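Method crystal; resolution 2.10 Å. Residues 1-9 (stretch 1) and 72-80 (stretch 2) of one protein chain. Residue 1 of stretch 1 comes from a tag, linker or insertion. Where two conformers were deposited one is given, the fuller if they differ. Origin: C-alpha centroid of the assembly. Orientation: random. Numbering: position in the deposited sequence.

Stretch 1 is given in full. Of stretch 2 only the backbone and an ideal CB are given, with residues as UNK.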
# COMPACT_ATOMS: atom_id res chain seq x y z
N ASP A 1 3.54 11.31 14.42
CA ASP A 1 4.19 10.10 15.02
C ASP A 1 3.44 8.80 14.69
O ASP A 1 4.04 7.72 14.75
CB ASP A 1 4.33 10.25 16.54
CG ASP A 1 5.43 9.36 17.12
OD1 ASP A 1 5.10 8.37 17.80
OD2 ASP A 1 6.63 9.66 16.90
N PHE A 2 2.15 8.90 14.35
CA PHE A 2 1.40 7.78 13.73
C PHE A 2 1.25 7.98 12.23
O PHE A 2 0.82 9.04 11.79
CB PHE A 2 -0.02 7.63 14.28
CG PHE A 2 -0.10 6.93 15.62
CD1 PHE A 2 0.06 7.64 16.80
CD2 PHE A 2 -0.37 5.58 15.68
CE1 PHE A 2 -0.04 7.01 18.04
CE2 PHE A 2 -0.48 4.94 16.92
CZ PHE A 2 -0.31 5.65 18.09
N VAL A 3 1.56 6.96 11.45
CA VAL A 3 1.37 7.02 10.00
C VAL A 3 0.14 6.17 9.69
O VAL A 3 0.15 4.95 9.88
CB VAL A 3 2.61 6.57 9.23
CG1 VAL A 3 2.38 6.65 7.73
CG2 VAL A 3 3.80 7.44 9.64
N GLU A 4 -0.92 6.84 9.28
CA GLU A 4 -2.21 6.21 9.08
C GLU A 4 -2.13 5.35 7.83
O GLU A 4 -1.27 5.54 6.97
CB GLU A 4 -3.33 7.26 8.95
CG GLU A 4 -3.46 8.26 10.09
CD GLU A 4 -3.82 7.59 11.42
OE1 GLU A 4 -4.47 6.50 11.41
OE2 GLU A 4 -3.44 8.16 12.47
N ARG A 5 -3.05 4.40 7.76
CA ARG A 5 -3.13 3.46 6.64
C ARG A 5 -3.10 4.16 5.29
O ARG A 5 -2.38 3.74 4.38
CB ARG A 5 -4.42 2.67 6.78
CG ARG A 5 -4.34 1.55 7.80
CD ARG A 5 -5.65 0.86 7.94
NE ARG A 5 -5.94 0.03 6.78
CZ ARG A 5 -5.60 -1.25 6.65
NH1 ARG A 5 -4.94 -1.88 7.62
NH2 ARG A 5 -5.91 -1.90 5.54
N GLN A 6 -3.89 5.22 5.15
CA GLN A 6 -3.95 5.99 3.91
C GLN A 6 -2.57 6.55 3.51
O GLN A 6 -2.23 6.58 2.31
CB GLN A 6 -5.02 7.10 3.98
CG GLN A 6 -4.99 7.99 5.26
CD GLN A 6 -5.95 7.52 6.41
OE1 GLN A 6 -6.13 6.31 6.65
NE2 GLN A 6 -6.55 8.50 7.13
N GLN A 7 -1.78 6.96 4.50
CA GLN A 7 -0.46 7.52 4.21
C GLN A 7 0.50 6.45 3.71
O GLN A 7 1.47 6.79 3.04
CB GLN A 7 0.15 8.20 5.43
CG GLN A 7 -0.64 9.35 6.02
CD GLN A 7 -0.03 9.84 7.35
OE1 GLN A 7 -0.57 9.58 8.44
NE2 GLN A 7 1.11 10.52 7.26
N TRP A 8 0.27 5.17 4.03
CA TRP A 8 1.14 4.11 3.46
C TRP A 8 0.49 3.31 2.32
O TRP A 8 0.97 2.25 1.91
CB TRP A 8 1.80 3.22 4.55
CG TRP A 8 0.91 2.44 5.48
CD1 TRP A 8 0.53 2.80 6.74
CD2 TRP A 8 0.38 1.12 5.27
NE1 TRP A 8 -0.23 1.80 7.32
CE2 TRP A 8 -0.34 0.76 6.43
CE3 TRP A 8 0.44 0.20 4.19
CZ2 TRP A 8 -1.01 -0.48 6.55
CZ3 TRP A 8 -0.22 -1.01 4.31
CH2 TRP A 8 -0.93 -1.34 5.49
N LEU A 9 -0.57 3.88 1.76
CA LEU A 9 -1.19 3.34 0.56
C LEU A 9 -1.84 1.98 0.83
O LEU A 9 -1.95 1.15 -0.06
CB LEU A 9 -0.14 3.26 -0.56
CG LEU A 9 -0.49 3.55 -2.01
CD1 LEU A 9 -1.34 4.81 -2.14
CD2 LEU A 9 0.80 3.69 -2.82
N UNK A 72 12.70 4.55 11.89
CA UNK A 72 12.51 6.00 12.02
C UNK A 72 11.80 6.40 13.33
O UNK A 72 11.67 7.59 13.62
CB UNK A 72 11.71 6.52 10.83
N UNK A 73 11.30 5.42 14.08
CA UNK A 73 10.60 5.70 15.33
C UNK A 73 9.15 6.11 15.17
O UNK A 73 8.54 6.60 16.12
CB UNK A 73 11.34 6.80 16.09
N UNK A 74 8.59 5.90 13.98
CA UNK A 74 7.16 6.15 13.72
C UNK A 74 6.36 4.87 13.89
O UNK A 74 6.89 3.78 13.66
CB UNK A 74 6.95 6.71 12.31
N UNK A 75 5.11 5.01 14.30
CA UNK A 75 4.17 3.90 14.43
C UNK A 75 3.26 3.86 13.19
O UNK A 75 2.55 4.83 12.90
CB UNK A 75 3.34 4.04 15.71
N UNK A 76 3.31 2.75 12.47
CA UNK A 76 2.51 2.55 11.24
C UNK A 76 1.26 1.78 11.63
O UNK A 76 1.34 0.73 12.23
CB UNK A 76 3.30 1.80 10.16
N UNK A 77 0.10 2.35 11.34
CA UNK A 77 -1.15 1.73 11.71
C UNK A 77 -1.41 0.53 10.78
O UNK A 77 -1.43 0.67 9.54
CB UNK A 77 -2.29 2.74 11.64
N UNK A 78 -1.58 -0.63 11.39
CA UNK A 78 -1.92 -1.86 10.70
C UNK A 78 -3.41 -2.04 10.84
O UNK A 78 -4.18 -1.26 10.31
CB UNK A 78 -1.15 -3.06 11.25
N UNK A 79 -3.83 -3.05 11.60
CA UNK A 79 -5.24 -3.26 11.89
C UNK A 79 -5.76 -2.35 13.00
O UNK A 79 -6.96 -2.28 13.26
CB UNK A 79 -5.47 -4.72 12.27
N UNK A 80 -4.85 -1.68 13.71
CA UNK A 80 -5.23 -0.73 14.74
C UNK A 80 -5.58 -1.36 16.07
O UNK A 80 -5.36 -2.55 16.30
CB UNK A 80 -6.42 0.10 14.25

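Residues 1-4 run parallel to 74-77, and the backbone ladder is indifferent to sequence: N of position 75 donates to Asp1 O (2.9 Å), Val3 N donates to O of position 75 (2.8 Å), and N of position 77 donates to Val3 O (3.0 Å). Side chains must therefore be judged from what surrounds each CB.

Position 72 has nothing of stretch 1 within 5.5 Å of its CB, so many residues would suit, particularly a polar one able to hold a turn. It is Asp72, whose OD1 accepts from N of position 74 (3.1 Å).

At position 73 phi is 81°, which by itself favours glycine, with asparagine a possible alternative. It is Gly73.

The CB of position 74 points sideways, 4.2 Å from Val3 CG2, beside the tag residue Asp1. A small or medium side chain would fit, polar or apolar. Asn74 is found; its ND2 donates to Asp72 OD2 (2.8 Å), so its amide serves the turn rather than stretch 1.

Position 75 has strand angles, and its CB lies 4.0 Å from Phe2 CD2, over one face of that ring. A beta-branched or other aliphatic residue suits both the extended backbone and the aromatic neighbour. Val75 packs CG1 against Phe2 CE2 at 3.7 Å.

Position 76 points to the opposite face of the sheet, the side of Val3, with its CB 4.5 Å from Trp8 CD1. Val3 and Trp8 offer apolar surface, inviting a large aliphatic or an aromatic. Tyr76 lays its ring face under Val3 CG2, which sits 4.1 Å from the ring centroid in a CH-pi contact, while Trp8 CD1 lies at the ring edge. The tyrosine hydroxyl has a further use: OH donates to Asp72 OD2 (2.7 Å).

At position 77 the CB lies sideways, 4.3 Å from Glu4 CA and the same distance from Arg5 N. Phe2 favours an apolar group here, and a compact branched one such as valine, isoleucine or threonine would fit. Val77 places CG2 3.9 Å from Phe2 CD2, near the ring plane, and 3.7 Å from Glu4 OE1. Its carbonyl also matters: Trp8 NE1 donates to Val77 O (2.8 Å).

Position 78 turns its CB direction away, with phi/psi of -99/-112, an unusual pair that glycine accommodates readily. Gly78 contributes backbone, its O accepting from Arg5 NH1 at 2.9 Å.

Position 79 also points away, leaving room for a long polar chain. Arg79 extends there, its guanidinium bonded elsewhere in the structure.

Position 80, beyond stretch 1's reach, has phi 81°, again favouring glycine: Gly80.

Stretch 2 72-80: DGNVYVGRG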
# COMPACT_ATOMS: atom_id res chain seq x y z
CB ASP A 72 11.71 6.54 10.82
CG ASP A 72 10.31 5.90 10.68
OD1 ASP A 72 10.00 4.95 11.42
OD2 ASP A 72 9.52 6.35 9.82
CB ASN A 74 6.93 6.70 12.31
CG ASN A 74 7.43 8.13 12.13
OD1 ASN A 74 7.20 8.98 12.99
ND2 ASN A 74 8.09 8.39 11.02
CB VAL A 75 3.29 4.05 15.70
CG1 VAL A 75 2.35 2.85 15.86
CG2 VAL A 75 4.16 4.20 16.95
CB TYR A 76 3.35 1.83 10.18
CG TYR A 76 4.44 2.75 9.71
CD1 TYR A 76 4.30 3.47 8.55
CD2 TYR A 76 5.57 2.97 10.49
CE1 TYR A 76 5.27 4.37 8.14
CE2 TYR A 76 6.55 3.87 10.10
CZ TYR A 76 6.39 4.58 8.93
OH TYR A 76 7.33 5.48 8.51
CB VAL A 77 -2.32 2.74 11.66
CG1 VAL A 77 -3.61 2.06 12.11
CG2 VAL A 77 -2.03 3.96 12.56
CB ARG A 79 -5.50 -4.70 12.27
CG ARG A 79 -5.03 -5.68 11.22
CD ARG A 79 -5.61 -7.06 11.42
NE ARG A 79 -5.13 -7.97 10.37
CZ ARG A 79 -5.60 -9.18 10.13
NH1 ARG A 79 -6.58 -9.70 10.87
NH2 ARG A 79 -5.10 -9.89 9.12
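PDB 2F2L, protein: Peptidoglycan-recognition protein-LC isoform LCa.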